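Local coordinates for cofilin (PDB 5IVU), which probably binds actin, as a bacterial member of the ADF/cofilin family of actin-binding proteins, at residues K24-H32 with E43-F54; P59-V67 with A94-S105. All coordinates share one frame; numbering follows the deposited sequence.

Contact 1 of 2, residues K24-H32 with E43-F54; sequences KKLKYIIFH and EKSSDSVDYDNF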
loop_
_atom_site.group_PDB
_atom_site.type_symbol
_atom_site.label_atom_id
_atom_site.label_comp_id
_atom_site.label_asym_id
_atom_site.label_seq_id
_atom_site.Cartn_x
_atom_site.Cartn_y
_atom_site.Cartn_z
ATOM N N LYS A 24 -2.819 -17.850 1.478
ATOM C CA LYS A 24 -1.690 -17.548 0.623
ATOM C C LYS A 24 -2.110 -17.522 -0.840
ATOM O O LYS A 24 -1.755 -18.413 -1.609
ATOM C CB LYS A 24 -0.603 -18.618 0.841
ATOM C CG LYS A 24 -0.490 -19.103 2.281
ATOM C CD LYS A 24 0.676 -20.064 2.455
ATOM C CE LYS A 24 0.380 -21.140 3.490
ATOM N NZ LYS A 24 -0.106 -20.592 4.782
ATOM N N LYS A 25 -2.895 -16.516 -1.211
ATOM C CA LYS A 25 -3.127 -16.189 -2.625
ATOM C C LYS A 25 -2.521 -14.849 -3.047
ATOM O O LYS A 25 -2.316 -14.632 -4.233
ATOM C CB LYS A 25 -4.621 -16.228 -2.954
ATOM C CG LYS A 25 -5.236 -17.594 -2.687
ATOM C CD LYS A 25 -6.517 -17.832 -3.470
ATOM C CE LYS A 25 -7.177 -19.147 -3.064
ATOM N NZ LYS A 25 -6.294 -20.333 -3.277
ATOM N N LEU A 26 -2.206 -13.981 -2.083
ATOM C CA LEU A 26 -1.794 -12.596 -2.351
ATOM C C LEU A 26 -0.607 -12.197 -1.487
ATOM O O LEU A 26 -0.522 -12.571 -0.316
ATOM C CB LEU A 26 -2.939 -11.625 -2.067
ATOM C CG LEU A 26 -4.208 -11.711 -2.902
ATOM C CD1 LEU A 26 -5.206 -10.676 -2.419
ATOM C CD2 LEU A 26 -3.910 -11.538 -4.386
ATOM N N LYS A 27 0.312 -11.447 -2.084
ATOM C CA LYS A 27 1.449 -10.886 -1.370
ATOM C C LYS A 27 1.300 -9.372 -1.192
ATOM O O LYS A 27 1.728 -8.841 -0.171
ATOM C CB LYS A 27 2.741 -11.240 -2.096
ATOM C CG LYS A 27 4.025 -10.947 -1.324
ATOM C CD LYS A 27 4.253 -11.874 -0.140
ATOM C CE LYS A 27 5.652 -11.652 0.419
ATOM N NZ LYS A 27 5.884 -12.313 1.731
ATOM N N TYR A 28 0.696 -8.675 -2.160
ATOM C CA TYR A 28 0.386 -7.240 -2.002
ATOM C C TYR A 28 -0.829 -6.752 -2.773
ATOM O O TYR A 28 -1.303 -7.415 -3.690
ATOM C CB TYR A 28 1.605 -6.380 -2.369
ATOM C CG TYR A 28 2.009 -6.360 -3.832
ATOM C CD1 TYR A 28 1.414 -5.480 -4.732
ATOM C CD2 TYR A 28 3.030 -7.191 -4.301
ATOM C CE1 TYR A 28 1.802 -5.446 -6.060
ATOM C CE2 TYR A 28 3.432 -7.155 -5.624
ATOM C CZ TYR A 28 2.809 -6.295 -6.496
ATOM O OH TYR A 28 3.208 -6.276 -7.794
ATOM N N ILE A 29 -1.313 -5.573 -2.383
ATOM C CA ILE A 29 -2.459 -4.907 -3.016
ATOM C C ILE A 29 -2.107 -3.426 -3.243
ATOM O O ILE A 29 -1.555 -2.772 -2.353
ATOM C CB ILE A 29 -3.727 -4.963 -2.126
ATOM C CG1 ILE A 29 -4.078 -6.404 -1.752
ATOM C CG2 ILE A 29 -4.912 -4.302 -2.827
ATOM C CD1 ILE A 29 -5.183 -6.519 -0.721
ATOM N N ILE A 30 -2.448 -2.908 -4.427
ATOM C CA ILE A 30 -2.298 -1.487 -4.750
ATOM C C ILE A 30 -3.681 -0.833 -4.793
ATOM O O ILE A 30 -4.529 -1.249 -5.567
ATOM C CB ILE A 30 -1.597 -1.278 -6.113
ATOM C CG1 ILE A 30 -0.280 -2.075 -6.208
ATOM C CG2 ILE A 30 -1.339 0.210 -6.356
ATOM C CD1 ILE A 30 0.849 -1.564 -5.326
ATOM N N PHE A 31 -3.900 0.173 -3.949
ATOM C CA PHE A 31 -5.137 0.971 -3.951
ATOM C C PHE A 31 -4.892 2.337 -4.586
ATOM O O PHE A 31 -3.764 2.840 -4.576
ATOM C CB PHE A 31 -5.653 1.180 -2.528
ATOM C CG PHE A 31 -5.776 -0.084 -1.735
ATOM C CD1 PHE A 31 -4.711 -0.556 -0.978
ATOM C CD2 PHE A 31 -6.965 -0.806 -1.742
ATOM C CE1 PHE A 31 -4.826 -1.728 -0.246
ATOM C CE2 PHE A 31 -7.086 -1.977 -1.009
ATOM C CZ PHE A 31 -6.017 -2.439 -0.260
ATOM N N HIS A 32 -5.968 2.938 -5.096
ATOM C CA HIS A 32 -5.908 4.242 -5.776
ATOM C C HIS A 32 -7.269 4.967 -5.756
ATOM O O HIS A 32 -8.287 4.353 -5.441
ATOM C CB HIS A 32 -5.346 4.063 -7.205
ATOM C CG HIS A 32 -6.342 3.581 -8.222
ATOM N ND1 HIS A 32 -7.292 2.615 -7.956
ATOM C CD2 HIS A 32 -6.492 3.901 -9.529
ATOM C CE1 HIS A 32 -8.003 2.387 -9.044
ATOM N NE2 HIS A 32 -7.538 3.155 -10.014
ATOM N N GLU A 43 -6.572 -0.935 -7.409
ATOM C CA GLU A 43 -5.958 -0.870 -8.736
ATOM C C GLU A 43 -5.484 -2.253 -9.142
ATOM O O GLU A 43 -5.688 -2.672 -10.281
ATOM C CB GLU A 43 -4.779 0.108 -8.779
ATOM C CG GLU A 43 -4.300 0.402 -10.210
ATOM C CD GLU A 43 -3.017 1.207 -10.287
ATOM O OE1 GLU A 43 -2.239 1.218 -9.319
ATOM O OE2 GLU A 43 -2.771 1.832 -11.329
ATOM N N LYS A 44 -4.816 -2.944 -8.224
ATOM C CA LYS A 44 -4.445 -4.331 -8.464
ATOM C C LYS A 44 -4.007 -5.137 -7.248
ATOM O O LYS A 44 -3.724 -4.605 -6.182
ATOM C CB LYS A 44 -3.374 -4.458 -9.547
ATOM C CG LYS A 44 -2.149 -3.564 -9.475
ATOM C CD LYS A 44 -1.086 -3.953 -10.553
ATOM C CE LYS A 44 -0.724 -5.456 -10.659
ATOM N NZ LYS A 44 0.408 -5.780 -11.585
ATOM N N SER A 45 -3.988 -6.448 -7.460
ATOM C CA SER A 45 -3.462 -7.430 -6.525
ATOM C C SER A 45 -2.338 -8.199 -7.208
ATOM O O SER A 45 -2.246 -8.242 -8.436
ATOM C CB SER A 45 -4.557 -8.412 -6.128
ATOM O OG SER A 45 -5.702 -7.725 -5.672
ATOM N N SER A 46 -1.492 -8.817 -6.402
ATOM C CA SER A 46 -0.412 -9.636 -6.917
ATOM C C SER A 46 -0.131 -10.808 -6.002
ATOM O O SER A 46 -0.241 -10.696 -4.779
ATOM C CB SER A 46 0.848 -8.817 -7.053
ATOM O OG SER A 46 1.870 -9.588 -7.663
ATOM N N ASP A 47 0.238 -11.919 -6.623
ATOM C CA ASP A 47 0.693 -13.116 -5.924
ATOM C C ASP A 47 2.211 -13.175 -5.883
ATOM O O ASP A 47 2.770 -14.124 -5.331
ATOM C CB ASP A 47 0.111 -14.396 -6.573
ATOM C CG ASP A 47 0.526 -14.586 -8.038
ATOM O OD1 ASP A 47 1.193 -13.710 -8.627
ATOM O OD2 ASP A 47 0.163 -15.620 -8.618
ATOM N N SER A 48 2.881 -12.174 -6.460
ATOM C CA SER A 48 4.333 -12.220 -6.635
ATOM C C SER A 48 5.084 -12.073 -5.318
ATOM O O SER A 48 4.833 -11.156 -4.550
ATOM C CB SER A 48 4.814 -11.132 -7.617
ATOM O OG SER A 48 6.235 -11.076 -7.653
ATOM N N VAL A 49 6.029 -12.975 -5.092
ATOM C CA VAL A 49 6.910 -12.923 -3.931
ATOM C C VAL A 49 8.047 -11.890 -4.131
ATOM O O VAL A 49 8.702 -11.499 -3.161
ATOM C CB VAL A 49 7.482 -14.339 -3.640
ATOM C CG1 VAL A 49 8.684 -14.657 -4.538
ATOM C CG2 VAL A 49 7.832 -14.512 -2.173
ATOM N N ASP A 50 8.276 -11.473 -5.380
ATOM C CA ASP A 50 9.396 -10.598 -5.735
ATOM C C ASP A 50 9.098 -9.149 -5.363
ATOM O O ASP A 50 8.221 -8.510 -5.954
ATOM C CB ASP A 50 9.678 -10.700 -7.239
ATOM C CG ASP A 50 11.077 -10.232 -7.618
ATOM O OD1 ASP A 50 11.731 -9.492 -6.849
ATOM O OD2 ASP A 50 11.523 -10.611 -8.722
ATOM N N TYR A 51 9.832 -8.633 -4.387
ATOM C CA TYR A 51 9.657 -7.250 -3.949
ATOM C C TYR A 51 9.858 -6.214 -5.077
ATOM O O TYR A 51 9.246 -5.140 -5.034
ATOM C CB TYR A 51 10.568 -6.927 -2.757
ATOM C CG TYR A 51 10.192 -5.651 -2.036
ATOM C CD1 TYR A 51 9.226 -5.656 -1.044
ATOM C CD2 TYR A 51 10.797 -4.437 -2.360
ATOM C CE1 TYR A 51 8.877 -4.490 -0.376
ATOM C CE2 TYR A 51 10.451 -3.268 -1.703
ATOM C CZ TYR A 51 9.493 -3.297 -0.706
ATOM O OH TYR A 51 9.138 -2.146 -0.053
ATOM N N ASP A 52 10.675 -6.532 -6.081
ATOM C CA ASP A 52 10.867 -5.630 -7.229
ATOM C C ASP A 52 9.631 -5.462 -8.113
ATOM O O ASP A 52 9.466 -4.401 -8.732
ATOM C CB ASP A 52 12.057 -6.072 -8.081
ATOM C CG ASP A 52 13.375 -5.881 -7.372
ATOM O OD1 ASP A 52 13.565 -4.840 -6.705
ATOM O OD2 ASP A 52 14.235 -6.769 -7.487
ATOM N N ASN A 53 8.778 -6.479 -8.179
ATOM C CA ASN A 53 7.468 -6.347 -8.845
ATOM C C ASN A 53 6.551 -5.351 -8.138
ATOM O O ASN A 53 5.777 -4.641 -8.795
ATOM C CB ASN A 53 6.739 -7.693 -8.939
ATOM C CG ASN A 53 7.258 -8.563 -10.068
ATOM O OD1 ASN A 53 8.445 -8.883 -10.132
ATOM N ND2 ASN A 53 6.370 -8.924 -10.981
ATOM N N PHE A 54 6.632 -5.317 -6.804
ATOM C CA PHE A 54 5.913 -4.322 -6.002
ATOM C C PHE A 54 6.395 -2.916 -6.340
ATOM O O PHE A 54 5.575 -2.047 -6.664
ATOM C CB PHE A 54 6.083 -4.602 -4.507
ATOM C CG PHE A 54 5.540 -3.523 -3.615
ATOM C CD1 PHE A 54 4.222 -3.092 -3.740
ATOM C CD2 PHE A 54 6.335 -2.962 -2.622
ATOM C CE1 PHE A 54 3.712 -2.102 -2.910
ATOM C CE2 PHE A 54 5.829 -1.978 -1.781
ATOM C CZ PHE A 54 4.513 -1.545 -1.931
#

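Contact 2 of 2, residues P59-V67 with A94-S105; sequences PEDECRWAV and AKMKQKMAYASS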
loop_
_atom_site.group_PDB
_atom_site.type_symbol
_atom_site.label_atom_id
_atom_site.label_comp_id
_atom_site.label_asym_id
_atom_site.label_seq_id
_atom_site.Cartn_x
_atom_site.Cartn_y
_atom_site.Cartn_z
ATOM N N PRO A 59 3.829 3.824 -9.278
ATOM C CA PRO A 59 4.205 4.683 -10.400
ATOM C C PRO A 59 5.072 5.824 -9.910
ATOM O O PRO A 59 4.806 6.382 -8.840
ATOM C CB PRO A 59 2.862 5.192 -10.949
ATOM C CG PRO A 59 1.796 4.535 -10.136
ATOM C CD PRO A 59 2.439 4.069 -8.867
ATOM N N GLU A 60 6.099 6.149 -10.688
ATOM C CA GLU A 60 7.105 7.126 -10.280
ATOM C C GLU A 60 6.592 8.564 -10.136
ATOM O O GLU A 60 7.200 9.350 -9.409
ATOM C CB GLU A 60 8.328 7.081 -11.214
ATOM C CG GLU A 60 8.109 7.587 -12.632
ATOM C CD GLU A 60 9.239 7.178 -13.571
ATOM O OE1 GLU A 60 10.297 7.849 -13.560
ATOM O OE2 GLU A 60 9.058 6.190 -14.324
ATOM N N ASP A 61 5.487 8.895 -10.806
ATOM C CA ASP A 61 4.936 10.256 -10.796
ATOM C C ASP A 61 3.444 10.313 -10.393
ATOM O O ASP A 61 2.726 11.242 -10.778
ATOM C CB ASP A 61 5.168 10.903 -12.175
ATOM C CG ASP A 61 4.476 10.145 -13.319
ATOM O OD1 ASP A 61 3.882 9.067 -13.079
ATOM O OD2 ASP A 61 4.529 10.643 -14.465
ATOM N N GLU A 62 2.988 9.318 -9.625
ATOM C CA GLU A 62 1.621 9.281 -9.106
ATOM C C GLU A 62 1.589 8.725 -7.693
ATOM O O GLU A 62 2.442 7.926 -7.322
ATOM C CB GLU A 62 0.716 8.417 -9.976
ATOM C CG GLU A 62 0.413 8.989 -11.348
ATOM C CD GLU A 62 -0.821 8.356 -11.970
ATOM O OE1 GLU A 62 -1.933 8.539 -11.423
ATOM O OE2 GLU A 62 -0.685 7.669 -13.000
ATOM N N CYS A 63 0.605 9.170 -6.911
ATOM C CA CYS A 63 0.380 8.642 -5.571
ATOM C C CYS A 63 -0.417 7.345 -5.607
ATOM O O CYS A 63 -1.264 7.137 -6.482
ATOM C CB CYS A 63 -0.387 9.642 -4.709
ATOM S SG CYS A 63 0.303 11.300 -4.684
ATOM N N ARG A 64 -0.125 6.480 -4.640
ATOM C CA ARG A 64 -0.897 5.263 -4.401
ATOM C C ARG A 64 -0.899 4.998 -2.903
ATOM O O ARG A 64 -0.101 5.579 -2.160
ATOM C CB ARG A 64 -0.295 4.038 -5.131
ATOM C CG ARG A 64 -0.370 4.072 -6.648
ATOM C CD ARG A 64 -1.786 3.909 -7.183
ATOM N NE ARG A 64 -2.137 4.923 -8.189
ATOM C CZ ARG A 64 -1.919 4.849 -9.505
ATOM N NH1 ARG A 64 -1.331 3.800 -10.067
ATOM N NH2 ARG A 64 -2.289 5.850 -10.283
ATOM N N TRP A 65 -1.810 4.131 -2.474
ATOM C CA TRP A 65 -1.643 3.388 -1.227
ATOM C C TRP A 65 -1.393 1.929 -1.571
ATOM O O TRP A 65 -1.747 1.469 -2.653
ATOM C CB TRP A 65 -2.870 3.480 -0.322
ATOM C CG TRP A 65 -3.370 4.860 -0.070
ATOM C CD1 TRP A 65 -2.855 5.774 0.793
ATOM C CD2 TRP A 65 -4.512 5.467 -0.665
ATOM N NE1 TRP A 65 -3.594 6.922 0.758
ATOM C CE2 TRP A 65 -4.623 6.759 -0.129
ATOM C CE3 TRP A 65 -5.459 5.041 -1.604
ATOM C CZ2 TRP A 65 -5.642 7.644 -0.496
ATOM C CZ3 TRP A 65 -6.475 5.923 -1.978
ATOM C CH2 TRP A 65 -6.551 7.210 -1.420
ATOM N N ALA A 66 -0.780 1.204 -0.647
ATOM C CA ALA A 66 -0.598 -0.226 -0.830
ATOM C C ALA A 66 -0.564 -0.926 0.495
ATOM O O ALA A 66 -0.296 -0.304 1.521
ATOM C CB ALA A 66 0.679 -0.513 -1.588
ATOM N N VAL A 67 -0.845 -2.224 0.458
ATOM C CA VAL A 67 -0.569 -3.115 1.575
ATOM C C VAL A 67 0.377 -4.203 1.071
ATOM O O VAL A 67 0.190 -4.724 -0.027
ATOM C CB VAL A 67 -1.856 -3.713 2.167
ATOM C CG1 VAL A 67 -1.532 -4.806 3.173
ATOM C CG2 VAL A 67 -2.664 -2.611 2.834
ATOM N N ALA A 94 4.837 13.719 -8.377
ATOM C CA ALA A 94 3.376 13.683 -8.490
ATOM C C ALA A 94 2.797 15.084 -8.338
ATOM O O ALA A 94 3.358 15.917 -7.629
ATOM C CB ALA A 94 2.776 12.755 -7.444
ATOM N N LYS A 95 1.672 15.327 -8.997
ATOM C CA LYS A 95 0.999 16.623 -8.919
ATOM C C LYS A 95 0.488 16.874 -7.498
ATOM O O LYS A 95 0.048 15.945 -6.810
ATOM C CB LYS A 95 -0.161 16.698 -9.922
ATOM C CG LYS A 95 0.263 16.624 -11.380
ATOM C CD LYS A 95 0.878 17.886 -11.910
ATOM C CE LYS A 95 1.900 17.619 -13.022
ATOM N NZ LYS A 95 1.280 17.019 -14.240
ATOM N N MET A 96 0.541 18.128 -7.067
ATOM C CA MET A 96 0.113 18.504 -5.714
ATOM C C MET A 96 -1.388 18.293 -5.468
ATOM O O MET A 96 -1.778 17.868 -4.384
ATOM C CB MET A 96 0.481 19.961 -5.447
ATOM C CG MET A 96 0.193 20.450 -4.048
ATOM S SD MET A 96 0.078 22.231 -4.024
ATOM C CE MET A 96 -1.117 22.570 -5.307
ATOM N N LYS A 97 -2.210 18.590 -6.475
ATOM C CA LYS A 97 -3.651 18.303 -6.438
ATOM C C LYS A 97 -3.932 16.833 -6.104
ATOM O O LYS A 97 -4.864 16.532 -5.355
ATOM C CB LYS A 97 -4.289 18.667 -7.787
ATOM C CG LYS A 97 -5.796 18.435 -7.897
ATOM C CD LYS A 97 -6.313 18.860 -9.270
ATOM C CE LYS A 97 -7.670 18.240 -9.593
ATOM N NZ LYS A 97 -8.148 18.603 -10.959
ATOM N N GLN A 98 -3.124 15.932 -6.666
ATOM C CA GLN A 98 -3.253 14.507 -6.387
ATOM C C GLN A 98 -2.772 14.185 -4.980
ATOM O O GLN A 98 -3.435 13.425 -4.268
ATOM C CB GLN A 98 -2.497 13.664 -7.408
ATOM C CG GLN A 98 -2.978 12.220 -7.448
ATOM C CD GLN A 98 -2.128 11.334 -8.338
ATOM O OE1 GLN A 98 -0.900 11.356 -8.268
ATOM N NE2 GLN A 98 -2.783 10.513 -9.149
ATOM N N LYS A 99 -1.636 14.755 -4.578
ATOM C CA LYS A 99 -1.109 14.538 -3.227
ATOM C C LYS A 99 -2.093 14.998 -2.143
ATOM O O LYS A 99 -2.211 14.351 -1.095
ATOM C CB LYS A 99 0.229 15.260 -3.017
ATOM C CG LYS A 99 1.395 14.766 -3.857
ATOM C CD LYS A 99 2.688 15.415 -3.374
ATOM C CE LYS A 99 3.635 15.786 -4.504
ATOM N NZ LYS A 99 4.940 16.258 -3.960
ATOM N N MET A 100 -2.759 16.125 -2.385
ATOM C CA MET A 100 -3.736 16.656 -1.442
ATOM C C MET A 100 -4.956 15.740 -1.330
ATOM O O MET A 100 -5.481 15.554 -0.228
ATOM C CB MET A 100 -4.217 18.068 -1.836
ATOM C CG MET A 100 -3.269 19.238 -1.648
ATOM S SD MET A 100 -2.254 19.144 -0.173
ATOM C CE MET A 100 -0.821 18.238 -0.776
ATOM N N ALA A 101 -5.388 15.169 -2.455
ATOM C CA ALA A 101 -6.550 14.266 -2.467
ATOM C C ALA A 101 -6.272 12.948 -1.733
ATOM O O ALA A 101 -7.099 12.482 -0.946
ATOM C CB ALA A 101 -7.001 13.993 -3.890
ATOM N N TYR A 102 -5.104 12.366 -1.989
ATOM C CA TYR A 102 -4.683 11.146 -1.298
ATOM C C TYR A 102 -4.481 11.401 0.193
ATOM O O TYR A 102 -4.936 10.610 1.023
ATOM C CB TYR A 102 -3.408 10.551 -1.926
ATOM C CG TYR A 102 -3.687 9.641 -3.105
ATOM C CD1 TYR A 102 -4.124 10.152 -4.321
ATOM C CD2 TYR A 102 -3.511 8.259 -2.999
ATOM C CE1 TYR A 102 -4.378 9.321 -5.401
ATOM C CE2 TYR A 102 -3.769 7.417 -4.070
ATOM C CZ TYR A 102 -4.200 7.951 -5.268
ATOM O OH TYR A 102 -4.439 7.121 -6.337
ATOM N N ALA A 103 -3.815 12.504 0.528
ATOM C CA ALA A 103 -3.634 12.907 1.930
ATOM C C ALA A 103 -4.957 13.017 2.698
ATOM O O ALA A 103 -5.042 12.562 3.840
ATOM C CB ALA A 103 -2.882 14.224 2.012
ATOM N N SER A 104 -5.974 13.611 2.073
ATOM C CA SER A 104 -7.272 13.818 2.737
ATOM C C SER A 104 -8.207 12.591 2.700
ATOM O O SER A 104 -9.186 12.552 3.435
ATOM C CB SER A 104 -7.985 15.067 2.186
ATOM O OG SER A 104 -8.119 15.032 0.780
ATOM N N SER A 105 -7.919 11.612 1.843
ATOM C CA SER A 105 -8.656 10.345 1.829
ATOM C C SER A 105 -7.942 9.180 2.539
ATOM O O SER A 105 -8.579 8.171 2.822
ATOM C CB SER A 105 -8.986 9.958 0.388
ATOM O OG SER A 105 -9.953 10.851 -0.140
#

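Contact 1 of 2, residues K24-H32 with E43-F54
Tyr28 lies with its ring between Ser46 and Phe54. Ser46 CB sits over one face, 3.5 Å from the centroid of the Tyr28 ring. The opposite face receives Phe54 edge-to-face, with centroids 5.2 Å apart and planes at 56°. CG of Tyr28 stands between its backbone N and carbonyl carbon (chi1 69°), which sets the ring across the neighbouring strand and brings OH to the first turn of helix 51-57; Asp57 of that helix bonds the hydroxyl. At the edge of the Phe54 ring, Ile30 CD1 meets Phe54 CE1 at 3.8 Å.

The backbone of an antiparallel hairpin positions these groups. Ile30 N donates to Lys44 O at 2.8 Å, and classic bulges lie at both ends, Lys27 and Tyr28 facing Ser46, Glu43 and Lys44 facing Ile30. Ser46 OG, accepting from Ser48 N at 3.0 Å, forms an ST turn as the chain leaves the strand for the helix. A leucine in place of Tyr28 would probably leave Asp57 without its hydroxyl partner and open a gap between Ser46 and Phe54. Packed on both faces and met at its polar end by Asp57, which also pairs with Lys44 NZ, Tyr28 joins strand to helix by apolar and polar contact.

Contact 2 of 2, residues P59-V67 with A94-S105
Tyr102 of helix 96-112 is packed against Cys63 and Trp65, joining one side of the central mixed sheet of the ADF-homology fold to a helix that lies against it. The axes of the short helix and strand segments are 10.0 Å apart at closest approach. Cys63 CB stands almost squarely over the centre of the Tyr102 ring, 3.7 Å from the centroid and 12° off the normal, while SG turns to the aliphatic part of Lys99 and to the methyl of Ala94. Trp65 meets the same tyrosine obliquely: the planes make 37°, and Tyr102 CD2 lies over a face of the indole, 3.3 Å from Trp65 CZ2. With CG anti to the carbonyl carbon (chi1 -51°), the indole projects across toward the helix, its CH2 reaching Ser105 CB. The tyrosine hydroxyl finds a partner beyond both segments in the backbone N of Leu33.

Nearer the start of the helix, Gln98 is extended and uses both ends of its amide. Gln98 OE1 accepts from Cys63 N at 3.0 Å, the donor standing above the carbonyl plane. Glu62 OE1 is shared, since Arg64 NH2 forms a salt bridge with it at 2.9 Å; Arg64 NH1 pairs with Glu43 OE2 beyond the two segments. The carboxylate and the amide are nearly coplanar, and Gln98 NE2 donates to the anti lone pair of Glu62 OE1 over 3.1 Å.

How the contacts relate
Contact 1 and contact 2 illustrate how one sheet is joined to helices at separate places. Their centres are 18 Å apart, on opposite sides of the centre of the chain, yet strands 28-33 and 64-72 are neighbours in the sheet and connect them directly. Phe31 N lies 2.8 Å from Trp65 O, a probable hydrogen bond. A salt bridge of 2.7 Å between Glu43 OE2 and Arg64 NH1 spans the hairpin strand between their own strands. Along the chain, helix 51-57 leads into the turn Pro59-Glu62 and then strand 64-72. The two helices pack on opposite faces of the sheet, helix 51-57 on that of Tyr28 and Ile30, helix 96-112 on that of Phe31 and Trp65.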